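Local structure of double Glycine Motif Protease domain from AMS/PCAT Transporter (Lachnospiraceae bacterium C6A11, 6MPZ) at residues A[20-23]-A[24-28]; A[58-61]-A[62-65]; A[127-130]-A[131-135]. The protein probably cleaves leader peptides after a double-glycine motif, as the C39-family cysteine peptidase domain of a transporter that matures and exports lantibiotic-type peptides. All coordinates share one frame; numbering follows the deposited sequence.

How the contacts relate
All three contacts are local, each joining residues a few positions apart around a helix end or along a short helix. Contacts 1 and 2 lie in the helical part of the fold, their centres about 13 Å apart, at the starts of helices 27-38 and 61-70, and both meet the bound peptide. Contact 3, its centre about 21 Å from each of the others, runs along helix 127-133 into strand 134-135, beside the antiparallel sheet. Contact 2 is the most buried and is built on amide capping; contact 1 is partly buried and dominated by carboxylates and backbone N-H groups; contact 3 divides between an aromatic inner face and a charged outer one.

Contact 1 (A[20-23]-A[24-28]); sequences MQME and ALECG
Ala24, the first residue of 24-28, places its CA over one face of the Gln21 carboxamide, where Gln21 NE2 comes within 3.8 Å of Ala24 CA. One step on, Leu25 touches the bent side chain of Glu23. The methyl Leu25 CD2 approaches Glu23 OE2 at 3.3 Å, while the weak bond from Leu25 N to Glu23 OE1 spans 3.5 Å, so the two oxygens of one carboxylate meet an apolar branch and a backbone N-H. A chi2 of 100° in Glu23 turns the carboxylate back over the chain toward Leu25.

Glu26 is tied to the loop by both backbone and side chain. Its N donates to Glu23 O over 3.0 Å, and this bond closes the turn ahead of the helix. Its side chain, extended beyond CG, runs back beside Met22 and Glu23. There Glu26 OE1 accepts a weak bond from Met22 N at 3.3 Å and also forms a salt bridge with Arg49. Glu26 OE2 lies 4.1 Å from Glu23 OE2, with the carboxylate planes 86° apart; the proximity of these like charges is probably eased by Arg49.

Cys27 begins helix 27-38. Gln21 OE1 stands 3.2 Å from Cys27 CB, placed there by a chi1 of 67° that folds the glutamine across the helix start. The SG of Cys27 is covalently linked to the backbone of the bound peptide, which also packs on Gln21, and His101 touches both side chains. The covalent link identifies Cys27 as the reactive thiol; with His101 and Asp117 it is consistent with the Cys-His-Asp triad of a C39 peptidase. As in papain-like enzymes, the nucleophile sits at a helix N-terminus, and Gln21, six residues before Cys27, is placed like their oxyanion-hole glutamine.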
loop_
_atom_site.group_PDB
_atom_site.type_symbol
_atom_site.label_atom_id
_atom_site.label_comp_id
_atom_site.label_asym_id
_atom_site.label_seq_id
_atom_site.Cartn_x
_atom_site.Cartn_y
_atom_site.Cartn_z
ATOM N N MET A 20 12.043 -4.427 -3.946
ATOM C CA MET A 20 12.480 -4.677 -2.565
ATOM C C MET A 20 12.888 -3.350 -1.949
ATOM O O MET A 20 13.343 -2.431 -2.658
ATOM C CB MET A 20 13.635 -5.672 -2.525
ATOM C CG MET A 20 13.345 -7.016 -3.190
ATOM S SD MET A 20 12.126 -8.014 -2.293
ATOM C CE MET A 20 12.982 -8.415 -0.760
ATOM N N GLN A 21 12.696 -3.212 -0.633
ATOM C CA GLN A 21 13.271 -2.063 0.072
ATOM C C GLN A 21 14.790 -2.263 0.103
ATOM O O GLN A 21 15.261 -3.376 0.397
ATOM C CB GLN A 21 12.719 -1.921 1.485
ATOM C CG GLN A 21 13.107 -3.031 2.462
ATOM C CD GLN A 21 12.242 -3.055 3.704
ATOM O OE1 GLN A 21 11.280 -2.325 3.809
ATOM N NE2 GLN A 21 12.582 -3.913 4.651
ATOM N N MET A 22 15.551 -1.207 -0.216
ATOM C CA MET A 22 17.032 -1.288 -0.165
ATOM C C MET A 22 17.542 -1.250 1.262
ATOM O O MET A 22 18.569 -1.828 1.549
ATOM C CB MET A 22 17.683 -0.181 -0.984
ATOM C CG MET A 22 17.413 -0.336 -2.491
ATOM S SD MET A 22 17.573 -2.005 -3.285
ATOM C CE MET A 22 18.993 -2.884 -2.593
ATOM N N GLU A 23 16.829 -0.566 2.149
ATOM C CA GLU A 23 17.055 -0.712 3.581
ATOM C C GLU A 23 15.738 -0.632 4.359
ATOM O O GLU A 23 14.704 -0.201 3.823
ATOM C CB GLU A 23 18.137 0.262 4.087
ATOM C CG GLU A 23 17.718 1.709 4.191
ATOM C CD GLU A 23 17.339 2.175 5.606
ATOM O OE1 GLU A 23 17.439 1.382 6.593
ATOM O OE2 GLU A 23 16.947 3.376 5.726
ATOM N N ALA A 24 15.807 -1.064 5.621
ATOM C CA ALA A 24 14.632 -1.338 6.480
ATOM C C ALA A 24 13.571 -0.239 6.656
ATOM O O ALA A 24 12.406 -0.544 6.905
ATOM C CB ALA A 24 15.089 -1.821 7.854
ATOM N N LEU A 25 13.970 1.016 6.560
ATOM C CA LEU A 25 13.083 2.137 6.836
ATOM C C LEU A 25 12.290 2.496 5.600
ATOM O O LEU A 25 11.390 3.329 5.696
ATOM C CB LEU A 25 13.883 3.393 7.249
ATOM C CG LEU A 25 14.433 3.683 8.676
ATOM C CD1 LEU A 25 14.744 2.440 9.490
ATOM C CD2 LEU A 25 15.675 4.586 8.559
ATOM N N GLU A 26 12.595 1.877 4.445
ATOM C CA GLU A 26 12.041 2.297 3.134
ATOM C C GLU A 26 10.738 1.641 2.677
ATOM O O GLU A 26 10.252 1.992 1.594
ATOM C CB GLU A 26 13.122 2.137 2.038
ATOM C CG GLU A 26 14.352 2.983 2.298
ATOM C CD GLU A 26 15.505 2.731 1.342
ATOM O OE1 GLU A 26 15.346 2.044 0.314
ATOM O OE2 GLU A 26 16.595 3.258 1.652
ATOM N N CYS A 27 10.143 0.763 3.482
ATOM C CA CYS A 27 8.946 -0.038 3.038
ATOM C C CYS A 27 7.799 0.808 2.424
ATOM O O CYS A 27 7.201 0.389 1.430
ATOM C CB CYS A 27 8.393 -0.916 4.167
ATOM S SG CYS A 27 7.912 -0.002 5.643
ATOM N N GLY A 28 7.515 1.969 3.026
ATOM C CA GLY A 28 6.504 2.928 2.536
ATOM C C GLY A 28 6.758 3.311 1.101
ATOM O O GLY A 28 5.876 3.225 0.246
#

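Contact 2 (A[58-61]-A[62-65]); sequences GSNA and LNVL
The carboxamides of Asn60 and Asn63 are the flat groups here, their planes 31° apart. That of Asn63 stands off one face of the Asn60 amide, displaced outward past its oxygen and nitrogen, and Asn63 N lies on that same side. The two approach through their nitrogens, Asn60 ND2 and Asn63 ND2 being 3.4 Å apart; as both are donors, this is packing rather than bonding. A water ties the residues together instead, accepting from Asn63 ND2 at 2.6 Å and from the backbone N of Asn60 at 3.0 Å. Asn60 OD1 does the capping, accepting from Asn63 N over 3.1 Å with an N-H...O angle of 152°. A chi1 of 75° folds the amide back over the helix start to meet that N-H.

Backbone bonds continue the turn, from Val64 N to Asn60 O and from Leu65 N to Ala61 O, the latter 3.1 Å long. The methyl Val64 CG2 packs 3.5 Å from Asn60 O. Ala61, Val64 and Leu65 rest on Leu139 of strand 137-142, while Ser59 and Ala61 form backbone hydrogen bonds with the bound peptide. The arrangement is an asparagine N-cap of helix 61-70, set in the leader-peptide binding surface.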
loop_
_atom_site.group_PDB
_atom_site.type_symbol
_atom_site.label_atom_id
_atom_site.label_comp_id
_atom_site.label_asym_id
_atom_site.label_seq_id
_atom_site.Cartn_x
_atom_site.Cartn_y
_atom_site.Cartn_z
ATOM N N GLY A 58 10.660 5.631 9.565
ATOM C CA GLY A 58 10.082 5.129 8.329
ATOM C C GLY A 58 9.308 6.238 7.643
ATOM O O GLY A 58 9.805 7.363 7.574
ATOM N N SER A 59 8.104 5.914 7.155
ATOM C CA SER A 59 7.197 6.877 6.522
ATOM C C SER A 59 5.869 6.786 7.233
ATOM O O SER A 59 5.603 5.828 7.960
ATOM C CB SER A 59 6.970 6.531 5.041
ATOM O OG SER A 59 8.178 6.642 4.304
ATOM N N ASN A 60 5.004 7.759 6.977
ATOM C CA ASN A 60 3.665 7.749 7.524
ATOM C C ASN A 60 2.605 7.857 6.428
ATOM O O ASN A 60 2.879 8.351 5.322
ATOM C CB ASN A 60 3.483 8.796 8.661
ATOM C CG ASN A 60 3.365 10.234 8.166
ATOM O OD1 ASN A 60 2.493 10.569 7.359
ATOM N ND2 ASN A 60 4.224 11.124 8.711
ATOM N N ALA A 61 1.406 7.387 6.752
ATOM C CA ALA A 61 0.424 7.152 5.758
ATOM C C ALA A 61 -0.012 8.465 5.136
ATOM O O ALA A 61 -0.339 8.503 3.935
ATOM C CB ALA A 61 -0.765 6.406 6.344
ATOM N N LEU A 62 -0.019 9.541 5.908
ATOM C CA LEU A 62 -0.416 10.863 5.316
ATOM C C LEU A 62 0.541 11.291 4.199
ATOM O O LEU A 62 0.095 11.817 3.171
ATOM C CB LEU A 62 -0.497 11.987 6.361
ATOM C CG LEU A 62 -0.984 13.349 5.840
ATOM C CD1 LEU A 62 -2.352 13.221 5.174
ATOM C CD2 LEU A 62 -1.010 14.415 6.948
ATOM N N ASN A 63 1.837 11.056 4.405
ATOM C CA ASN A 63 2.854 11.458 3.419
ATOM C C ASN A 63 2.875 10.531 2.195
ATOM O O ASN A 63 3.086 11.011 1.071
ATOM C CB ASN A 63 4.251 11.534 4.042
ATOM C CG ASN A 63 4.434 12.766 4.913
ATOM O OD1 ASN A 63 3.789 13.794 4.705
ATOM N ND2 ASN A 63 5.292 12.664 5.886
ATOM N N VAL A 64 2.577 9.233 2.397
ATOM C CA VAL A 64 2.481 8.307 1.282
ATOM C C VAL A 64 1.350 8.758 0.378
ATOM O O VAL A 64 1.520 8.825 -0.830
ATOM C CB VAL A 64 2.269 6.884 1.746
ATOM C CG1 VAL A 64 1.995 5.959 0.545
ATOM C CG2 VAL A 64 3.503 6.407 2.496
ATOM N N LEU A 65 0.217 9.064 0.969
ATOM C CA LEU A 65 -0.946 9.523 0.229
ATOM C C LEU A 65 -0.694 10.841 -0.510
ATOM O O LEU A 65 -1.130 11.000 -1.644
ATOM C CB LEU A 65 -2.173 9.692 1.160
ATOM C CG LEU A 65 -2.870 8.483 1.811
ATOM C CD1 LEU A 65 -3.875 8.967 2.868
ATOM C CD2 LEU A 65 -3.540 7.558 0.778
HETATM O O HOH W 1 6.321 10.261 5.931
#

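Contact 3 (A[127-130]-A[131-135]); sequences MEEF and DRSFT
Phe130 on helix 127-133 and Phe134 just past its end form the tightly packed side of the contact. Phe134 CB stands over one face of the Phe130 ring, 4.2 Å from its centroid and 20° off the normal, a CH-pi contact displaced toward the rim. The rings themselves are nearly parallel, at 18°, but their centroids are 5.7 Å apart, so they are slid past each other with little overlap. In both residues CG points opposite the backbone N, which sends the rings the same way, side by side. On the backbone, Phe134 N donates to Phe130 O over 2.9 Å, and Ser133 N, in a buried residue that touches Trp97, donates to Glu129 O at 2.9 Å. Ile95 and Leu85 touch both aromatic side chains, and Phe108 meets the Phe130 ring edge-to-face.

Asp131 marks the transition to the polar side. Its OD1 lies in the plane of the Phe130 ring at the edge, 3.6 Å from Phe130 CD2, and is held from outside by a salt bridge to Lys86. Its backbone N binds Met127 O at 2.8 Å.

Glu128 and Arg132, by contrast, are exposed to solvent. They run side by side, their flat groups steeply turned against each other. A salt bridge is modelled between them, but its atoms stand too close, which leaves its geometry doubtful. Arg132 also folds over Glu129, its NH1 3.6 Å from Glu129 CB, whereas Glu129 OE1 remains 4.5 Å from Arg132 NH1, beyond a salt bridge.

The helix is thus amphipathic: Phe130 faces strands 93-97, 101-109 and 112-117, Phe134 joins it on strand 93-97, and Glu128 and Arg132 lie on the exposed side. Following strand 123-126, helix 127-133 packs against both the antiparallel sheet of the C39 peptidase fold and helix 82-88.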
loop_
_atom_site.group_PDB
_atom_site.type_symbol
_atom_site.label_atom_id
_atom_site.label_comp_id
_atom_site.label_asym_id
_atom_site.label_seq_id
_atom_site.Cartn_x
_atom_site.Cartn_y
_atom_site.Cartn_z
ATOM N N MET A 127 -4.952 -16.776 5.553
ATOM C CA MET A 127 -5.957 -15.828 6.069
ATOM C C MET A 127 -5.883 -15.532 7.523
ATOM O O MET A 127 -6.105 -14.408 7.925
ATOM C CB MET A 127 -7.377 -16.318 5.834
ATOM C CG MET A 127 -7.904 -16.002 4.492
ATOM S SD MET A 127 -7.708 -14.290 3.971
ATOM C CE MET A 127 -8.708 -14.508 2.500
ATOM N N GLU A 128 -5.634 -16.553 8.327
ATOM C CA GLU A 128 -5.612 -16.385 9.790
ATOM C C GLU A 128 -4.479 -15.452 10.158
ATOM O O GLU A 128 -4.705 -14.496 10.928
ATOM C CB GLU A 128 -5.559 -17.714 10.549
ATOM C CG GLU A 128 -4.383 -18.627 10.143
ATOM C CD GLU A 128 -3.057 -18.385 10.840
ATOM O OE1 GLU A 128 -3.014 -17.675 11.866
ATOM O OE2 GLU A 128 -2.043 -18.911 10.316
ATOM N N GLU A 129 -3.293 -15.679 9.568
ATOM C CA GLU A 129 -2.145 -14.807 9.790
ATOM C C GLU A 129 -2.406 -13.403 9.182
ATOM O O GLU A 129 -2.188 -12.399 9.841
ATOM C CB GLU A 129 -0.885 -15.424 9.209
ATOM C CG GLU A 129 0.365 -14.567 9.334
ATOM C CD GLU A 129 1.599 -15.206 8.758
ATOM O OE1 GLU A 129 1.731 -16.425 8.918
ATOM O OE2 GLU A 129 2.498 -14.496 8.247
ATOM N N PHE A 130 -2.932 -13.339 7.966
ATOM C CA PHE A 130 -3.340 -12.046 7.405
ATOM C C PHE A 130 -4.172 -11.252 8.380
ATOM O O PHE A 130 -3.828 -10.120 8.694
ATOM C CB PHE A 130 -4.139 -12.190 6.117
ATOM C CG PHE A 130 -4.549 -10.868 5.521
ATOM C CD1 PHE A 130 -3.658 -10.145 4.695
ATOM C CD2 PHE A 130 -5.776 -10.312 5.819
ATOM C CE1 PHE A 130 -4.028 -8.922 4.147
ATOM C CE2 PHE A 130 -6.138 -9.088 5.278
ATOM C CZ PHE A 130 -5.257 -8.400 4.428
ATOM N N ASP A 131 -5.238 -11.875 8.883
ATOM C CA ASP A 131 -6.179 -11.223 9.801
ATOM C C ASP A 131 -5.504 -10.664 11.052
ATOM O O ASP A 131 -5.905 -9.595 11.518
ATOM C CB ASP A 131 -7.340 -12.157 10.193
ATOM C CG ASP A 131 -8.323 -12.445 9.021
ATOM O OD1 ASP A 131 -8.217 -11.846 7.919
ATOM O OD2 ASP A 131 -9.233 -13.280 9.195
ATOM N N ARG A 132 -4.475 -11.337 11.597
ATOM C CA ARG A 132 -3.764 -10.748 12.752
ATOM C C ARG A 132 -2.715 -9.686 12.399
ATOM O O ARG A 132 -2.490 -8.783 13.195
ATOM C CB ARG A 132 -3.194 -11.803 13.687
ATOM C CG ARG A 132 -2.100 -12.704 13.190
ATOM C CD ARG A 132 -1.411 -13.476 14.327
ATOM N NE ARG A 132 -1.878 -14.875 14.405
ATOM C CZ ARG A 132 -1.463 -15.886 13.638
ATOM N NH1 ARG A 132 -0.447 -15.741 12.800
ATOM N NH2 ARG A 132 -1.996 -17.089 13.851
ATOM N N SER A 133 -2.101 -9.795 11.223
ATOM C CA SER A 133 -1.019 -8.906 10.780
ATOM C C SER A 133 -1.521 -7.566 10.177
ATOM O O SER A 133 -0.930 -6.492 10.422
ATOM C CB SER A 133 -0.126 -9.602 9.750
ATOM O OG SER A 133 0.594 -10.634 10.361
ATOM N N PHE A 134 -2.616 -7.611 9.431
ATOM C CA PHE A 134 -3.236 -6.366 8.959
ATOM C C PHE A 134 -3.796 -5.556 10.165
ATOM O O PHE A 134 -4.619 -6.047 10.913
ATOM C CB PHE A 134 -4.319 -6.712 7.982
ATOM C CG PHE A 134 -5.165 -5.559 7.534
ATOM C CD1 PHE A 134 -4.592 -4.467 6.935
ATOM C CD2 PHE A 134 -6.539 -5.591 7.701
ATOM C CE1 PHE A 134 -5.382 -3.407 6.504
ATOM C CE2 PHE A 134 -7.335 -4.531 7.259
ATOM C CZ PHE A 134 -6.747 -3.430 6.669
ATOM N N THR A 135 -3.338 -4.321 10.331
ATOM C CA THR A 135 -3.732 -3.489 11.489
ATOM C C THR A 135 -5.024 -2.739 11.301
ATOM O O THR A 135 -5.523 -2.124 12.241
ATOM C CB THR A 135 -2.697 -2.369 11.778
ATOM O OG1 THR A 135 -2.763 -1.363 10.747
ATOM C CG2 THR A 135 -1.333 -2.918 11.880
#